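Local atomic coordinates of mannitol dehydrogenase (Pseudomonas fluorescens, PDB entry 1LJ8), a protein that binds NAD and, as a mannitol 2-dehydrogenase, probably catalyses the reversible oxidation of D-mannitol to D-fructose. Residues G35-A40 against S128-E133; V63-E68 against Q113-K118; G167-A172 against P182-M187. One frame throughout, in Å; residues are numbered along the deposited sequence.

How the contacts relate
All three contacts belong to the Rossmann domain and reach the same mixed sheet. Along the chain contact 2 falls between the two segments of contact 1, and contact 3 follows both. Contacts 1 and 2 have centres about 15 Å apart and do not touch, yet both meet NAD, contact 1 along most of its length and contact 2 at the adenosine end. Contacts 1 and 3, about 17 Å apart between centres, join through neighbouring strands 126-129 and 185-188. Contacts 2 and 3, about 13 Å apart between centres, meet where F168 packs on L65, L115 and I116. Contacts 1 and 2 thus line the NAD site, while contact 3 joins helix 165-178 to the sheet's edge.

Contact 1. Residues G35-A40 against S128-E133. With NAD (nicotinamide-adenine-dinucleotide), chain B.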
loop_
_atom_site.group_PDB
_atom_site.type_symbol
_atom_site.label_atom_id
_atom_site.label_comp_id
_atom_site.label_asym_id
_atom_site.label_seq_id
_atom_site.Cartn_x
_atom_site.Cartn_y
_atom_site.Cartn_z
ATOM N N GLY A 35 4.705 -4.972 -7.266
ATOM C CA GLY A 35 5.790 -4.445 -6.459
ATOM C C GLY A 35 6.142 -5.483 -5.409
ATOM O O GLY A 35 6.113 -6.709 -5.689
ATOM N N GLY A 36 6.477 -5.004 -4.214
ATOM C CA GLY A 36 6.796 -5.939 -3.154
ATOM C C GLY A 36 5.566 -6.546 -2.504
ATOM O O GLY A 36 5.451 -7.764 -2.353
ATOM N N PHE A 37 4.608 -5.709 -2.126
ATOM C CA PHE A 37 3.453 -6.237 -1.393
ATOM C C PHE A 37 2.650 -7.286 -2.129
ATOM O O PHE A 37 2.265 -8.307 -1.561
ATOM C CB PHE A 37 2.511 -5.096 -0.951
ATOM C CG PHE A 37 1.404 -5.571 -0.064
ATOM C CD1 PHE A 37 1.684 -6.175 1.178
ATOM C CD2 PHE A 37 0.097 -5.481 -0.485
ATOM C CE1 PHE A 37 0.621 -6.684 1.975
ATOM C CE2 PHE A 37 -0.971 -5.973 0.280
ATOM C CZ PHE A 37 -0.711 -6.581 1.519
ATOM N N HIS A 38 2.405 -7.062 -3.410
ATOM C CA HIS A 38 1.659 -8.071 -4.156
ATOM C C HIS A 38 2.350 -9.422 -4.064
ATOM O O HIS A 38 1.720 -10.461 -3.868
ATOM C CB HIS A 38 1.582 -7.702 -5.662
ATOM C CG HIS A 38 1.111 -8.842 -6.508
ATOM N ND1 HIS A 38 -0.190 -9.306 -6.452
ATOM C CD2 HIS A 38 1.777 -9.661 -7.361
ATOM C CE1 HIS A 38 -0.299 -10.371 -7.234
ATOM N NE2 HIS A 38 0.878 -10.609 -7.793
ATOM N N ARG A 39 3.669 -9.400 -4.209
ATOM C CA ARG A 39 4.429 -10.635 -4.205
ATOM C C ARG A 39 4.497 -11.318 -2.846
ATOM O O ARG A 39 4.517 -12.562 -2.774
ATOM C CB ARG A 39 5.873 -10.351 -4.708
ATOM C CG ARG A 39 5.845 -9.804 -6.174
ATOM C CD ARG A 39 7.262 -9.878 -6.761
ATOM N NE ARG A 39 8.158 -8.971 -6.027
ATOM C CZ ARG A 39 9.476 -9.163 -5.909
ATOM N NH1 ARG A 39 10.042 -10.233 -6.482
ATOM N NH2 ARG A 39 10.226 -8.290 -5.202
ATOM N N ALA A 40 4.556 -10.524 -1.785
ATOM C CA ALA A 40 4.656 -11.095 -0.423
ATOM C C ALA A 40 3.313 -11.516 0.143
ATOM O O ALA A 40 3.270 -12.230 1.172
ATOM C CB ALA A 40 5.265 -10.036 0.531
ATOM N N SER A 128 -6.631 -7.705 -10.004
ATOM C CA SER A 128 -6.286 -7.224 -8.685
ATOM C C SER A 128 -5.381 -6.003 -8.774
ATOM O O SER A 128 -4.693 -5.770 -9.789
ATOM C CB SER A 128 -5.640 -8.335 -7.861
ATOM O OG SER A 128 -4.571 -8.923 -8.579
ATOM N N LEU A 129 -5.366 -5.229 -7.687
ATOM C CA LEU A 129 -4.616 -3.988 -7.663
ATOM C C LEU A 129 -3.723 -3.694 -6.465
ATOM O O LEU A 129 -4.143 -3.891 -5.319
ATOM C CB LEU A 129 -5.612 -2.780 -7.710
ATOM C CG LEU A 129 -6.805 -2.768 -8.712
ATOM C CD1 LEU A 129 -7.792 -1.596 -8.396
ATOM C CD2 LEU A 129 -6.230 -2.657 -10.154
ATOM N N THR A 130 -2.479 -3.264 -6.730
ATOM C CA THR A 130 -1.710 -2.586 -5.662
ATOM C C THR A 130 -1.154 -1.378 -6.461
ATOM O O THR A 130 -0.016 -1.377 -6.936
ATOM C CB THR A 130 -0.572 -3.374 -4.984
ATOM O OG1 THR A 130 0.293 -3.942 -5.951
ATOM C CG2 THR A 130 -1.169 -4.502 -4.092
ATOM N N ILE A 131 -2.017 -0.384 -6.658
ATOM C CA ILE A 131 -1.655 0.822 -7.455
ATOM C C ILE A 131 -1.336 2.034 -6.575
ATOM O O ILE A 131 -1.207 3.160 -7.073
ATOM C CB ILE A 131 -2.804 1.222 -8.420
ATOM C CG1 ILE A 131 -4.118 1.507 -7.641
ATOM C CG2 ILE A 131 -3.049 0.070 -9.406
ATOM C CD1 ILE A 131 -5.259 2.100 -8.565
ATOM N N THR A 132 -1.170 1.758 -5.280
ATOM C CA THR A 132 -0.864 2.735 -4.213
ATOM C C THR A 132 -2.044 3.562 -3.738
ATOM O O THR A 132 -3.072 3.688 -4.415
ATOM C CB THR A 132 0.367 3.700 -4.521
ATOM O OG1 THR A 132 -0.038 4.786 -5.389
ATOM C CG2 THR A 132 1.557 2.890 -5.095
ATOM N N GLU A 133 -1.859 4.156 -2.553
ATOM C CA GLU A 133 -2.894 4.924 -1.874
ATOM C C GLU A 133 -3.508 6.066 -2.678
ATOM O O GLU A 133 -4.721 6.334 -2.533
ATOM C CB GLU A 133 -2.360 5.489 -0.542
ATOM C CG GLU A 133 -2.068 4.422 0.559
ATOM C CD GLU A 133 -0.757 3.665 0.446
ATOM O OE1 GLU A 133 0.005 3.825 -0.536
ATOM O OE2 GLU A 133 -0.464 2.868 1.380
HETATM P PA NAD B . 6.209 -0.771 -4.607
HETATM O O1A NAD B . 6.802 0.540 -4.661
HETATM O O2A NAD B . 7.010 -2.025 -4.521
HETATM O O5B NAD B . 5.255 -0.997 -5.867
HETATM C C5B NAD B . 4.206 -0.024 -6.164
HETATM C C4B NAD B . 3.680 -0.580 -7.503
HETATM O O4B NAD B . 2.548 0.297 -7.909
HETATM C C3B NAD B . 4.650 -0.452 -8.731
HETATM O O3B NAD B . 4.401 -1.602 -9.559
HETATM C C2B NAD B . 4.220 0.873 -9.377
HETATM O O2B NAD B . 4.586 0.971 -10.748
HETATM C C1B NAD B . 2.712 0.781 -9.237
HETATM N N9A NAD B . 2.008 2.020 -9.330
HETATM C C8A NAD B . 2.216 3.238 -8.713
HETATM N N7A NAD B . 1.308 4.129 -9.039
HETATM C C5A NAD B . 0.469 3.452 -9.912
HETATM C C6A NAD B . -0.684 3.907 -10.562
HETATM N N6A NAD B . -1.219 5.123 -10.444
HETATM N N1A NAD B . -1.340 3.024 -11.408
HETATM C C2A NAD B . -0.877 1.723 -11.600
HETATM N N3A NAD B . 0.253 1.242 -10.949
HETATM C C4A NAD B . 0.891 2.163 -10.113
HETATM O O3 NAD B . 5.177 -0.719 -3.402
HETATM P PN NAD B . 4.581 -1.877 -2.459
HETATM O O1N NAD B . 5.407 -1.981 -1.253
HETATM O O2N NAD B . 4.427 -3.076 -3.288
HETATM O O5D NAD B . 3.204 -1.262 -1.999
HETATM C C5D NAD B . 2.205 -1.082 -2.994
HETATM C C4D NAD B . 0.949 -0.886 -2.264
HETATM O O4D NAD B . 0.461 -2.069 -1.599
HETATM C C3D NAD B . 0.883 0.255 -1.185
HETATM O O3D NAD B . 0.784 1.549 -1.768
HETATM C C2D NAD B . -0.270 -0.172 -0.297
HETATM O O2D NAD B . -1.509 0.333 -0.776
HETATM C C1D NAD B . -0.205 -1.720 -0.355
HETATM N N1N NAD B . 0.469 -2.346 0.800
HETATM C C2N NAD B . 1.859 -2.352 1.019
HETATM C C3N NAD B . 2.321 -2.895 2.190
HETATM C C7N NAD B . 3.837 -2.876 2.461
HETATM O O7N NAD B . 4.207 -3.183 3.605
HETATM N N7N NAD B . 4.693 -2.475 1.545
HETATM C C4N NAD B . 1.391 -3.441 3.202
HETATM C C5N NAD B . -0.007 -3.441 2.913
HETATM C C6N NAD B . -0.503 -2.888 1.698
HETATM O O HOH W 1 2.878 -4.770 -4.908
#
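At the glycine-rich turn of the Rossmann fold, F37 and H38, in the first turn of helix 36-40, meet T130 just beyond strand 126-129. The direct contact is slight: T130 CG2 touches the edge of the F37 ring at CD2 (3.9 Å), while T130 OG1 lies 4.0 Å from H38 CB. A water does more of the joining. It accepts from G35 N and H38 N, donates to NAD O2N, and is hydrogen-bonded to T130 OG1 at 2.9 Å. T130 OG1 also bonds H31, and threonine suits the place because its hydroxyl serves this polar knot while its methyl faces the phenyl edge.

The helix start grips the diphosphate: G36 N donates to NAD O2A at 3.0 Å, and F37 N to NAD O2N at 2.9 Å (159° at the hydrogen). The helix N-terminus would probably favour this negative charge. Having no side chain, G35 suits a place where NAD O5B packs close against the backbone. With CG anti to the backbone N (chi1 -173°), the F37 ring lies flat and nearly parallel to the nicotinamide, with NAD C5N 3.4 Å above its plane and over its centre. Replacing F37 by an alanine would probably leave that nicotinamide face without its aromatic support and the ring freer to turn about its glycosidic bond.

On the other side of the cofactor, E133 OE1 accepts a hydrogen bond from the nicotinamide-ribose hydroxyl NAD O3D at 2.7 Å, and N191 holds E133 OE2. That carboxylate is this site's own addition; the glycine-rich turn, the diphosphate at the helix start and the bridging water are characteristic of the NAD site of a Rossmann-fold dehydrogenase.

Contact 2. Residues V63-E68 against Q113-K118; sequences VGLRSE and QALIDK. With NAD (nicotinamide-adenine-dinucleotide), chain B.
V63, at the end of strand 59-64, and L65, just past it, pack against L115 of helix 112-119, one of the helices laid on the sheet of the Rossmann fold. L115 CD1 enters the fork of the valine, 3.6 Å from both V63 CG1 and V63 CG2. The other leucine methyl, CD2, is shared: it lies 3.7 Å from both V63 CG1 and L65 CD2. V63 and L115 cross obliquely, whereas L65 meets L115 at about a right angle. A first torsion of -179° swings L115 CG anti to its backbone N and carries both methyls toward the strand. Branched aliphatic residues suit this interface: valine offers two methyls from a short stem, leucine a longer reach.

Around this core, F168 of helix 165-178 packs on both L65 and L115, A108 does the same from a loop, and I32 of the adjacent strand backs V63 and L65. Elsewhere on the same helix, Q113 NE2 donates to D117 OD1 at 2.9 Å, and Q175 of helix 165-178 bonds both.

Beyond the strand end, D69 holds the backbone N of R66, whose NH1 is modelled donating to NAD O2B of the adenosine ribose, at the edge of the guanidinium, although the place of NH1 is less sure. L65 links core and cofactor: while its CD2 rests on L115, its CD1 lies 3.9 Å from NAD C2A of the adenine.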
loop_
_atom_site.group_PDB
_atom_site.type_symbol
_atom_site.label_atom_id
_atom_site.label_comp_id
_atom_site.label_asym_id
_atom_site.label_seq_id
_atom_site.Cartn_x
_atom_site.Cartn_y
_atom_site.Cartn_z
ATOM N N VAL A 63 1.019 -6.849 -14.454
ATOM C CA VAL A 63 0.706 -5.768 -15.392
ATOM C C VAL A 63 1.406 -4.515 -14.865
ATOM O O VAL A 63 1.195 -4.117 -13.704
ATOM C CB VAL A 63 -0.812 -5.497 -15.436
ATOM C CG1 VAL A 63 -1.100 -4.194 -16.251
ATOM C CG2 VAL A 63 -1.537 -6.665 -16.072
ATOM N N GLY A 64 2.241 -3.915 -15.711
ATOM C CA GLY A 64 2.936 -2.699 -15.323
ATOM C C GLY A 64 2.515 -1.545 -16.229
ATOM O O GLY A 64 2.646 -1.631 -17.471
ATOM N N LEU A 65 2.007 -0.471 -15.624
ATOM C CA LEU A 65 1.559 0.712 -16.405
ATOM C C LEU A 65 2.575 1.849 -16.424
ATOM O O LEU A 65 2.381 2.864 -17.145
ATOM C CB LEU A 65 0.261 1.283 -15.793
ATOM C CG LEU A 65 -0.900 0.300 -15.626
ATOM C CD1 LEU A 65 -2.196 1.040 -15.198
ATOM C CD2 LEU A 65 -1.104 -0.428 -16.999
ATOM N N ARG A 66 3.646 1.709 -15.657
ATOM C CA ARG A 66 4.637 2.789 -15.506
ATOM C C ARG A 66 6.020 2.432 -15.998
ATOM O O ARG A 66 6.393 1.266 -16.009
ATOM C CB ARG A 66 4.717 3.211 -14.025
ATOM C CG ARG A 66 3.356 3.702 -13.507
ATOM C CD ARG A 66 3.351 4.002 -12.007
ATOM N NE ARG A 66 4.139 5.160 -11.564
ATOM C CZ ARG A 66 5.295 5.102 -10.898
ATOM N NH1 ARG A 66 5.873 3.931 -10.579
ATOM N NH2 ARG A 66 5.858 6.238 -10.491
ATOM N N SER A 67 6.785 3.456 -16.376
ATOM C CA SER A 67 8.138 3.242 -16.897
ATOM C C SER A 67 8.988 2.502 -15.883
ATOM O O SER A 67 9.806 1.658 -16.279
ATOM C CB SER A 67 8.792 4.599 -17.241
ATOM O OG SER A 67 8.807 5.408 -16.084
ATOM N N GLU A 68 8.816 2.789 -14.589
ATOM C CA GLU A 68 9.618 2.075 -13.584
ATOM C C GLU A 68 9.325 0.573 -13.468
ATOM O O GLU A 68 10.105 -0.168 -12.869
ATOM C CB GLU A 68 9.524 2.733 -12.186
ATOM C CG GLU A 68 8.300 3.590 -11.910
ATOM C CD GLU A 68 8.331 4.935 -12.616
ATOM O OE1 GLU A 68 9.145 5.829 -12.234
ATOM O OE2 GLU A 68 7.539 5.106 -13.561
ATOM N N GLN A 113 -2.778 -2.550 -26.672
ATOM C CA GLN A 113 -3.768 -3.568 -27.047
ATOM C C GLN A 113 -3.477 -4.976 -26.513
ATOM O O GLN A 113 -4.422 -5.735 -26.205
ATOM C CB GLN A 113 -3.962 -3.614 -28.593
ATOM C CG GLN A 113 -5.188 -4.472 -29.014
ATOM C CD GLN A 113 -6.514 -3.948 -28.420
ATOM O OE1 GLN A 113 -6.786 -2.751 -28.414
ATOM N NE2 GLN A 113 -7.343 -4.871 -27.921
ATOM N N ALA A 114 -2.188 -5.337 -26.409
ATOM C CA ALA A 114 -1.816 -6.653 -25.879
ATOM C C ALA A 114 -2.295 -6.721 -24.419
ATOM O O ALA A 114 -2.755 -7.758 -23.976
ATOM C CB ALA A 114 -0.296 -6.852 -25.922
ATOM N N LEU A 115 -2.168 -5.622 -23.694
ATOM C CA LEU A 115 -2.619 -5.599 -22.293
ATOM C C LEU A 115 -4.156 -5.668 -22.214
ATOM O O LEU A 115 -4.725 -6.373 -21.363
ATOM C CB LEU A 115 -2.101 -4.333 -21.653
ATOM C CG LEU A 115 -2.414 -4.085 -20.199
ATOM C CD1 LEU A 115 -2.220 -5.423 -19.410
ATOM C CD2 LEU A 115 -1.459 -2.926 -19.703
ATOM N N ILE A 116 -4.837 -4.918 -23.081
ATOM C CA ILE A 116 -6.313 -4.958 -23.127
ATOM C C ILE A 116 -6.749 -6.398 -23.442
ATOM O O ILE A 116 -7.667 -6.955 -22.807
ATOM C CB ILE A 116 -6.887 -3.957 -24.200
ATOM C CG1 ILE A 116 -6.553 -2.518 -23.774
ATOM C CG2 ILE A 116 -8.428 -4.159 -24.390
ATOM C CD1 ILE A 116 -6.817 -1.465 -24.903
ATOM N N ASP A 117 -6.065 -7.027 -24.408
ATOM C CA ASP A 117 -6.408 -8.410 -24.786
ATOM C C ASP A 117 -6.257 -9.369 -23.607
ATOM O O ASP A 117 -7.069 -10.274 -23.421
ATOM C CB ASP A 117 -5.509 -8.925 -25.921
ATOM C CG ASP A 117 -5.867 -8.312 -27.282
ATOM O OD1 ASP A 117 -6.965 -7.751 -27.407
ATOM O OD2 ASP A 117 -5.030 -8.414 -28.219
ATOM N N LYS A 118 -5.179 -9.192 -22.861
ATOM C CA LYS A 118 -4.937 -10.058 -21.685
ATOM C C LYS A 118 -6.062 -9.849 -20.662
ATOM O O LYS A 118 -6.639 -10.814 -20.160
ATOM C CB LYS A 118 -3.585 -9.687 -21.041
ATOM C CG LYS A 118 -3.288 -10.461 -19.715
ATOM C CD LYS A 118 -3.244 -11.988 -19.917
ATOM C CE LYS A 118 -2.016 -12.426 -20.726
ATOM N NZ LYS A 118 -1.991 -13.929 -20.869
HETATM P PA NAD B . 6.209 -0.771 -4.607
HETATM O O1A NAD B . 6.802 0.540 -4.661
HETATM O O2A NAD B . 7.010 -2.025 -4.521
HETATM O O5B NAD B . 5.255 -0.997 -5.867
HETATM C C5B NAD B . 4.206 -0.024 -6.164
HETATM C C4B NAD B . 3.680 -0.580 -7.503
HETATM O O4B NAD B . 2.548 0.297 -7.909
HETATM C C3B NAD B . 4.650 -0.452 -8.731
HETATM O O3B NAD B . 4.401 -1.602 -9.559
HETATM C C2B NAD B . 4.220 0.873 -9.377
HETATM O O2B NAD B . 4.586 0.971 -10.748
HETATM C C1B NAD B . 2.712 0.781 -9.237
HETATM N N9A NAD B . 2.008 2.020 -9.330
HETATM C C8A NAD B . 2.216 3.238 -8.713
HETATM N N7A NAD B . 1.308 4.129 -9.039
HETATM C C5A NAD B . 0.469 3.452 -9.912
HETATM C C6A NAD B . -0.684 3.907 -10.562
HETATM N N6A NAD B . -1.219 5.123 -10.444
HETATM N N1A NAD B . -1.340 3.024 -11.408
HETATM C C2A NAD B . -0.877 1.723 -11.600
HETATM N N3A NAD B . 0.253 1.242 -10.949
HETATM C C4A NAD B . 0.891 2.163 -10.113
HETATM O O3 NAD B . 5.177 -0.719 -3.402
HETATM P PN NAD B . 4.581 -1.877 -2.459
HETATM O O1N NAD B . 5.407 -1.981 -1.253
HETATM O O2N NAD B . 4.427 -3.076 -3.288
HETATM O O5D NAD B . 3.204 -1.262 -1.999
HETATM C C5D NAD B . 2.205 -1.082 -2.994
HETATM C C4D NAD B . 0.949 -0.886 -2.264
HETATM O O4D NAD B . 0.461 -2.069 -1.599
HETATM C C3D NAD B . 0.883 0.255 -1.185
HETATM O O3D NAD B . 0.784 1.549 -1.768
HETATM C C2D NAD B . -0.270 -0.172 -0.297
HETATM O O2D NAD B . -1.509 0.333 -0.776
HETATM C C1D NAD B . -0.205 -1.720 -0.355
HETATM N N1N NAD B . 0.469 -2.346 0.800
HETATM C C2N NAD B . 1.859 -2.352 1.019
HETATM C C3N NAD B . 2.321 -2.895 2.190
HETATM C C7N NAD B . 3.837 -2.876 2.461
HETATM O O7N NAD B . 4.207 -3.183 3.605
HETATM N N7N NAD B . 4.693 -2.475 1.545
HETATM C C4N NAD B . 1.391 -3.441 3.202
HETATM C C5N NAD B . -0.007 -3.441 2.913
HETATM C C6N NAD B . -0.503 -2.888 1.698
#

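Contact 3. Residues G167-A172 against P182-M187; sequences GFICAA and PAFTVM
Helix 165-178 and the chain leading into strand 185-188 run in broadly opposite directions, bringing I169 CA to 8.9 Å from V186 CA and A172 CA to 9.1 Å from A183 CA. Such spacing is filled by side chains alone, and no hydrogen bond crosses between the segments. I169 and A172, three residues apart, share one face of the helix; F184 and V186, two residues apart, point back at it.

F184 and I169 share the bulk of the contact, F184 offering the edge of its ring. I169 CG2 sits near the ring plane, 4.0 Å from both F184 CE1 and F184 CZ, while A172 CB lies 4.0 Å from F184 CE2. The outer rim of the phenyl is therefore set against two methyls, and the small alanine lets the ring come close to the helix. The ring reaches them because F184 CG sits between the backbone N and the carbonyl carbon (chi1 40°). Farther along, I169 CD1 meets V186 CG1 at 4.2 Å, so the isoleucine uses one branch for the ring and the other for the valine.

Strand 126-129, helix 165-178 and strand 185-188 form a beta-alpha-beta crossover, the repeating element of the Rossmann fold. F184 and V186 also pack on V127 and L129 of the adjacent parallel strand, while L203 of helix 195-210 flanks I169, and L119 of helix 112-119 lies against A172.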
loop_
_atom_site.group_PDB
_atom_site.type_symbol
_atom_site.label_atom_id
_atom_site.label_comp_id
_atom_site.label_asym_id
_atom_site.label_seq_id
_atom_site.Cartn_x
_atom_site.Cartn_y
_atom_site.Cartn_z
ATOM N N GLY A 167 -8.696 3.439 -17.569
ATOM C CA GLY A 167 -8.803 3.311 -19.024
ATOM C C GLY A 167 -8.606 1.875 -19.449
ATOM O O GLY A 167 -9.344 1.367 -20.304
ATOM N N PHE A 168 -7.624 1.194 -18.863
ATOM C CA PHE A 168 -7.408 -0.206 -19.218
ATOM C C PHE A 168 -8.550 -1.098 -18.796
ATOM O O PHE A 168 -8.979 -1.985 -19.555
ATOM C CB PHE A 168 -6.074 -0.731 -18.645
ATOM C CG PHE A 168 -4.917 -0.448 -19.543
ATOM C CD1 PHE A 168 -3.995 0.554 -19.230
ATOM C CD2 PHE A 168 -4.796 -1.139 -20.771
ATOM C CE1 PHE A 168 -2.958 0.878 -20.123
ATOM C CE2 PHE A 168 -3.747 -0.802 -21.667
ATOM C CZ PHE A 168 -2.849 0.206 -21.319
ATOM N N ILE A 169 -9.029 -0.930 -17.555
ATOM C CA ILE A 169 -10.151 -1.774 -17.148
ATOM C C ILE A 169 -11.395 -1.522 -18.022
ATOM O O ILE A 169 -12.053 -2.472 -18.420
ATOM C CB ILE A 169 -10.501 -1.546 -15.653
ATOM C CG1 ILE A 169 -9.416 -2.257 -14.828
ATOM C CG2 ILE A 169 -11.908 -2.087 -15.312
ATOM C CD1 ILE A 169 -9.444 -1.877 -13.335
ATOM N N CYS A 170 -11.708 -0.272 -18.321
ATOM C CA CYS A 170 -12.902 -0.018 -19.159
ATOM C C CYS A 170 -12.736 -0.577 -20.534
ATOM O O CYS A 170 -13.674 -1.148 -21.085
ATOM C CB CYS A 170 -13.197 1.478 -19.271
ATOM S SG CYS A 170 -13.990 2.115 -17.775
ATOM N N ALA A 171 -11.546 -0.416 -21.122
ATOM C CA ALA A 171 -11.387 -0.960 -22.471
ATOM C C ALA A 171 -11.497 -2.490 -22.452
ATOM O O ALA A 171 -12.035 -3.101 -23.392
ATOM C CB ALA A 171 -10.024 -0.512 -23.096
ATOM N N ALA A 172 -10.979 -3.147 -21.407
ATOM C CA ALA A 172 -11.059 -4.591 -21.338
ATOM C C ALA A 172 -12.508 -5.051 -21.158
ATOM O O ALA A 172 -12.915 -6.046 -21.765
ATOM C CB ALA A 172 -10.213 -5.155 -20.155
ATOM N N PRO A 182 -17.965 -12.910 -19.698
ATOM C CA PRO A 182 -18.399 -12.263 -18.447
ATOM C C PRO A 182 -17.344 -11.352 -17.831
ATOM O O PRO A 182 -16.145 -11.500 -18.085
ATOM C CB PRO A 182 -18.740 -13.420 -17.514
ATOM C CG PRO A 182 -18.076 -14.585 -18.074
ATOM C CD PRO A 182 -17.900 -14.369 -19.569
ATOM N N ALA A 183 -17.814 -10.428 -17.015
ATOM C CA ALA A 183 -16.938 -9.490 -16.324
ATOM C C ALA A 183 -15.992 -10.221 -15.371
ATOM O O ALA A 183 -16.221 -11.376 -14.996
ATOM C CB ALA A 183 -17.792 -8.514 -15.497
ATOM N N PHE A 184 -14.915 -9.540 -15.001
ATOM C CA PHE A 184 -14.004 -10.055 -13.966
ATOM C C PHE A 184 -14.332 -9.260 -12.672
ATOM O O PHE A 184 -15.068 -8.290 -12.711
ATOM C CB PHE A 184 -12.535 -9.813 -14.345
ATOM C CG PHE A 184 -12.269 -8.469 -14.986
ATOM C CD1 PHE A 184 -12.383 -7.276 -14.258
ATOM C CD2 PHE A 184 -11.830 -8.419 -16.318
ATOM C CE1 PHE A 184 -12.058 -6.049 -14.829
ATOM C CE2 PHE A 184 -11.506 -7.196 -16.906
ATOM C CZ PHE A 184 -11.616 -6.019 -16.159
ATOM N N THR A 185 -13.841 -9.721 -11.524
ATOM C CA THR A 185 -13.981 -9.005 -10.263
ATOM C C THR A 185 -12.761 -8.071 -10.220
ATOM O O THR A 185 -11.681 -8.422 -10.736
ATOM C CB THR A 185 -13.843 -9.990 -9.059
ATOM O OG1 THR A 185 -14.920 -10.932 -9.082
ATOM C CG2 THR A 185 -13.842 -9.243 -7.725
ATOM N N VAL A 186 -12.920 -6.885 -9.660
ATOM C CA VAL A 186 -11.784 -5.969 -9.469
ATOM C C VAL A 186 -11.520 -6.013 -7.957
ATOM O O VAL A 186 -12.372 -5.639 -7.133
ATOM C CB VAL A 186 -12.063 -4.540 -9.906
ATOM C CG1 VAL A 186 -10.744 -3.708 -9.767
ATOM C CG2 VAL A 186 -12.436 -4.526 -11.389
HETATM N N MSE A 187 -10.322 -6.486 -7.623
HETATM C CA MSE A 187 -9.927 -6.735 -6.235
HETATM C C MSE A 187 -8.818 -5.824 -5.744
HETATM O O MSE A 187 -7.645 -6.108 -5.962
HETATM C CB MSE A 187 -9.506 -8.234 -6.153
HETATM C CG MSE A 187 -9.349 -8.773 -4.731
HETATM SE SE MSE A 187 -8.732 -10.624 -4.689
HETATM C CE MSE A 187 -6.840 -10.417 -5.185
#